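Local coordinates for protein putative poly(3-hydroxybutyrate) depolymerase LpqC (PDB 3D0K) that is a putative poly(3-hydroxybutyrate) depolymerase of alpha/beta-hydrolase fold, which probably hydrolyses the ester bonds of the polymer, at residues Arg156-Gln161 against Leu204-Thr209; Ala247-Ala252 against Leu257-Gln262. All coordinates share one frame; numbering follows the deposited sequence.

Contact 1: Arg156-Gln161 against Leu204-Thr209; sequences RLMSSQ and LAYPMT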
# COMPACT_ATOMS: atom_id res chain seq x y z
N ARG A 156 6.27 -3.89 0.87
CA ARG A 156 6.71 -4.93 1.83
C ARG A 156 5.60 -5.98 1.95
O ARG A 156 5.89 -7.13 2.18
CB ARG A 156 7.02 -4.33 3.19
CG ARG A 156 8.29 -3.46 3.10
CD ARG A 156 8.73 -2.89 4.43
NE ARG A 156 9.91 -2.05 4.11
CZ ARG A 156 10.19 -0.86 4.62
NH1 ARG A 156 9.43 -0.31 5.56
NH2 ARG A 156 11.28 -0.20 4.21
N LEU A 157 4.35 -5.55 1.79
CA LEU A 157 3.22 -6.47 1.71
C LEU A 157 3.44 -7.40 0.49
O LEU A 157 3.33 -8.65 0.58
CB LEU A 157 1.92 -5.67 1.60
CG LEU A 157 0.60 -6.45 1.49
CD1 LEU A 157 -0.58 -5.61 1.94
CD2 LEU A 157 0.29 -7.06 0.07
N MSE A 158 3.77 -6.79 -0.63
CA MSE A 158 4.06 -7.54 -1.87
C MSE A 158 5.25 -8.48 -1.74
O MSE A 158 5.27 -9.52 -2.41
CB MSE A 158 4.16 -6.62 -3.09
CG MSE A 158 2.78 -5.89 -3.38
SE MSE A 158 1.26 -7.10 -3.58
CE MSE A 158 1.77 -7.58 -5.42
N SER A 159 6.24 -8.12 -0.91
CA SER A 159 7.39 -8.97 -0.68
C SER A 159 7.13 -10.19 0.19
O SER A 159 7.95 -11.10 0.26
CB SER A 159 8.48 -8.15 0.03
OG SER A 159 8.77 -6.99 -0.70
N SER A 160 6.04 -10.16 0.93
CA SER A 160 5.82 -11.14 2.02
C SER A 160 4.50 -11.89 1.97
O SER A 160 4.37 -12.91 2.63
CB SER A 160 5.98 -10.48 3.39
OG SER A 160 4.91 -9.55 3.59
N GLN A 161 3.54 -11.42 1.15
CA GLN A 161 2.15 -11.96 1.17
C GLN A 161 1.72 -12.55 -0.18
O GLN A 161 2.24 -12.15 -1.22
CB GLN A 161 1.14 -10.86 1.58
CG GLN A 161 1.53 -10.10 2.89
CD GLN A 161 1.52 -11.04 4.10
OE1 GLN A 161 0.60 -11.87 4.24
NE2 GLN A 161 2.58 -10.97 4.94
N LEU A 204 9.15 -10.01 -7.86
CA LEU A 204 9.71 -9.53 -9.11
C LEU A 204 8.80 -9.61 -10.32
O LEU A 204 8.85 -8.75 -11.16
CB LEU A 204 11.07 -10.21 -9.39
CG LEU A 204 12.21 -9.89 -8.40
CD1 LEU A 204 13.41 -10.82 -8.64
CD2 LEU A 204 12.65 -8.39 -8.49
N ALA A 205 7.97 -10.65 -10.39
CA ALA A 205 7.11 -10.89 -11.55
C ALA A 205 5.92 -9.94 -11.58
O ALA A 205 5.37 -9.64 -12.66
CB ALA A 205 6.62 -12.34 -11.54
N TYR A 206 5.49 -9.50 -10.39
CA TYR A 206 4.22 -8.80 -10.27
C TYR A 206 4.31 -7.45 -10.98
O TYR A 206 5.34 -6.76 -10.86
CB TYR A 206 3.82 -8.63 -8.79
CG TYR A 206 2.33 -8.21 -8.69
CD1 TYR A 206 1.97 -6.87 -8.80
CD2 TYR A 206 1.30 -9.17 -8.54
CE1 TYR A 206 0.65 -6.48 -8.77
CE2 TYR A 206 -0.05 -8.77 -8.49
CZ TYR A 206 -0.35 -7.41 -8.60
OH TYR A 206 -1.68 -7.00 -8.53
N PRO A 207 3.26 -7.05 -11.71
CA PRO A 207 3.32 -5.72 -12.38
C PRO A 207 3.08 -4.51 -11.44
O PRO A 207 2.20 -3.67 -11.70
CB PRO A 207 2.23 -5.83 -13.45
CG PRO A 207 1.16 -6.68 -12.75
CD PRO A 207 2.01 -7.78 -12.04
N MSE A 208 3.86 -4.41 -10.38
CA MSE A 208 3.69 -3.36 -9.42
C MSE A 208 4.13 -2.05 -10.06
O MSE A 208 5.13 -2.06 -10.73
CB MSE A 208 4.63 -3.63 -8.20
CG MSE A 208 4.47 -2.54 -7.16
SE MSE A 208 5.35 -3.16 -5.48
CE MSE A 208 4.48 -4.87 -5.55
N THR A 209 3.40 -0.94 -9.83
CA THR A 209 3.85 0.41 -10.23
C THR A 209 4.54 1.05 -9.03
O THR A 209 4.01 1.09 -7.91
CB THR A 209 2.66 1.32 -10.65
OG1 THR A 209 1.93 0.68 -11.69
CG2 THR A 209 3.12 2.69 -11.13
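The phenol ring of Tyr206 is held between Met158 on one face and its own neighbour Pro207 on the other. Met158, a selenomethionine, places CE over the middle of the ring, 3.3 Å from the centroid of Tyr206 and 10° off the ring normal, a CH-pi contact. Pro207 CD lies as far beyond the other face of the Tyr206 ring but offset toward its rim, and Met208 CA sits at the edge in the ring plane. Bends at both chi2 (-54°) and chi3 (-78°) turn the methyl of Met158 down onto the ring. The selenium stands behind it, 5.1 Å from the Tyr206 centroid as the SE atom of Met158, which makes this a Met-aromatic contact carried mainly by the methyl. In the alpha/beta-hydrolase fold, this is where the C-terminal end of helix 149-160 packs against the chain leading from helix 197-205 into strand 209-213, with an inverse gamma turn centred on Pro207. Val169 of strand 168-172 packs against Met158, Tyr206 and Met208. The hydroxyl of Tyr206 is hydrogen-bonded to Phe166 O, while His163 meets the ring edge-to-face and bonds through NE2 to Met158 O. Beside the contact, Ser160 OG donates to Arg156 O at 3.0 Å and accepts a bond from Gln161 NE2, which also bonds Val116 O.

Contact 2: Ala247-Ala252 against Leu257-Gln262; sequences AGQRAA and LPFGWQ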
# COMPACT_ATOMS: atom_id res chain seq x y z
N ALA A 247 17.35 -2.02 -8.65
CA ALA A 247 17.70 -3.17 -7.80
C ALA A 247 16.84 -4.38 -8.16
O ALA A 247 17.33 -5.51 -8.21
CB ALA A 247 17.47 -2.79 -6.29
N GLY A 248 15.57 -4.13 -8.43
CA GLY A 248 14.65 -5.19 -8.86
C GLY A 248 15.03 -5.73 -10.25
O GLY A 248 15.08 -6.95 -10.47
N GLN A 249 15.35 -4.81 -11.16
CA GLN A 249 15.82 -5.15 -12.52
C GLN A 249 17.02 -6.09 -12.43
O GLN A 249 17.04 -7.14 -13.08
CB GLN A 249 16.22 -3.88 -13.26
CG GLN A 249 15.69 -3.79 -14.70
CD GLN A 249 15.76 -2.34 -15.26
OE1 GLN A 249 16.49 -1.49 -14.74
NE2 GLN A 249 14.98 -2.08 -16.31
N ARG A 250 17.99 -5.73 -11.58
CA ARG A 250 19.21 -6.54 -11.44
C ARG A 250 18.94 -7.87 -10.75
O ARG A 250 19.52 -8.89 -11.19
CB ARG A 250 20.32 -5.81 -10.72
CG ARG A 250 20.95 -4.72 -11.61
CD ARG A 250 22.21 -4.19 -10.96
NE ARG A 250 21.85 -3.66 -9.63
CZ ARG A 250 21.53 -2.39 -9.38
NH1 ARG A 250 21.56 -1.49 -10.35
NH2 ARG A 250 21.21 -2.02 -8.14
N ALA A 251 18.10 -7.86 -9.70
CA ALA A 251 17.74 -9.11 -9.02
C ALA A 251 17.11 -10.10 -9.99
O ALA A 251 17.40 -11.31 -9.94
CB ALA A 251 16.77 -8.86 -7.80
N ALA A 252 16.21 -9.62 -10.85
CA ALA A 252 15.50 -10.50 -11.80
C ALA A 252 16.48 -11.03 -12.83
O ALA A 252 16.49 -12.23 -13.16
CB ALA A 252 14.33 -9.73 -12.51
N LEU A 257 14.87 -14.33 -14.24
CA LEU A 257 13.43 -14.26 -13.94
C LEU A 257 12.69 -13.18 -14.72
O LEU A 257 13.27 -12.15 -15.03
CB LEU A 257 13.16 -14.02 -12.43
CG LEU A 257 13.45 -15.23 -11.52
CD1 LEU A 257 13.50 -14.78 -10.08
CD2 LEU A 257 12.50 -16.45 -11.72
N PRO A 258 11.39 -13.42 -15.00
CA PRO A 258 10.56 -12.30 -15.52
C PRO A 258 10.45 -11.12 -14.51
O PRO A 258 10.42 -11.34 -13.26
CB PRO A 258 9.18 -12.91 -15.80
CG PRO A 258 9.19 -14.30 -15.21
CD PRO A 258 10.63 -14.69 -14.86
N PHE A 259 10.44 -9.89 -15.04
CA PHE A 259 10.41 -8.68 -14.22
C PHE A 259 9.25 -7.81 -14.66
O PHE A 259 9.21 -7.35 -15.79
CB PHE A 259 11.71 -7.92 -14.42
CG PHE A 259 11.81 -6.65 -13.63
CD1 PHE A 259 11.82 -6.68 -12.22
CD2 PHE A 259 12.01 -5.42 -14.29
CE1 PHE A 259 11.96 -5.51 -11.50
CE2 PHE A 259 12.14 -4.21 -13.55
CZ PHE A 259 12.13 -4.25 -12.18
N GLY A 260 8.32 -7.57 -13.73
CA GLY A 260 7.03 -6.93 -14.03
C GLY A 260 6.91 -5.49 -13.58
O GLY A 260 5.94 -4.80 -13.96
N TRP A 261 7.87 -4.99 -12.80
CA TRP A 261 7.70 -3.65 -12.20
C TRP A 261 7.73 -2.56 -13.25
O TRP A 261 8.35 -2.71 -14.29
CB TRP A 261 8.75 -3.33 -11.14
CG TRP A 261 8.88 -4.28 -10.02
CD1 TRP A 261 8.08 -5.40 -9.70
CD2 TRP A 261 9.86 -4.20 -8.99
NE1 TRP A 261 8.56 -5.99 -8.55
CE2 TRP A 261 9.63 -5.27 -8.09
CE3 TRP A 261 10.93 -3.29 -8.74
CZ2 TRP A 261 10.44 -5.50 -6.96
CZ3 TRP A 261 11.73 -3.50 -7.59
CH2 TRP A 261 11.49 -4.60 -6.73
N GLN A 262 7.01 -1.46 -12.98
CA GLN A 262 7.07 -0.29 -13.81
C GLN A 262 7.35 0.89 -12.90
O GLN A 262 6.70 1.04 -11.85
CB GLN A 262 5.73 -0.07 -14.52
CG GLN A 262 5.14 -1.36 -15.13
CD GLN A 262 5.42 -1.54 -16.62
OE1 GLN A 262 4.48 -1.79 -17.41
NE2 GLN A 262 6.68 -1.41 -17.04
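Phe259 turns one face of its ring to Gln249 CA, which stands 3.9 Å from the centroid of Phe259 and 13° off the ring normal. This CH-pi contact directs a backbone CH, rather than the end of a side chain, at the ring. Phe259 reaches it because its CG is anti to the backbone N (chi1 180°), which carries the ring across to helix 237-255. The Gly248-Gln249 peptide comes closest, Gly248 C lying obliquely 3.3 Å from Phe259 CE1 and Gln249 N 3.4 Å from Phe259 CZ. The side chain of Gln249 runs over at about a right angle to Phe259, with its amide plane inclined 40° to the ring, and CG passes 3.8 Å from Phe259 CE2. On the other side of the ring the backbone N of Trp261 sits over its centre, so the ring is sandwiched between the helix and its own chain. Trp261 in turn has Phe259 CE1 above one face, offset toward the rim. Its six-membered ring end meets the helix at Gly248, where CZ3 of Trp261 comes to 3.6 Å from CA of Gly248; with no side chain there, the indole can settle directly on the backbone. Farther along, CB of Ala252 packs 3.7 Å from CB of Phe259. Here the loop doubles back alongside the helix, on its way to strand 262-266, and Leu257 N donates to Ala252 O (2.9 Å). Leu204 of helix 197-205 touches Ala252 and Trp261, Tyr244 stacks on the indole, and Trp261 NE1 is hydrogen-bonded to Leu203 O. Cohesion thus comes from apolar and aromatic packing against helix backbone and Ala252, with a single backbone hydrogen bond tying the returning chain to the helix's C-terminal part.

How the contacts relate
The two contacts follow one another along the chain, contact 1 closing before contact 2 opens, and their centres lie 11 Å apart. They meet mainly through the second segment of each: Leu204 O is 2.9 Å from Gly260 N and Met208 O is 3.0 Å from Gln262 N, both probable hydrogen bonds. Leu204 also packs on Gly248. The pairing leads into the parallel strands 209-213 and 262-266, the latter outermost in the sheet. Both contacts therefore occupy the end where these strands begin. The residues that probably form the catalytic triad, Ser148, Asp216 and His271, come after the C-terminal ends of strands 142-147, 209-213 and 262-266, at the sheet's other end.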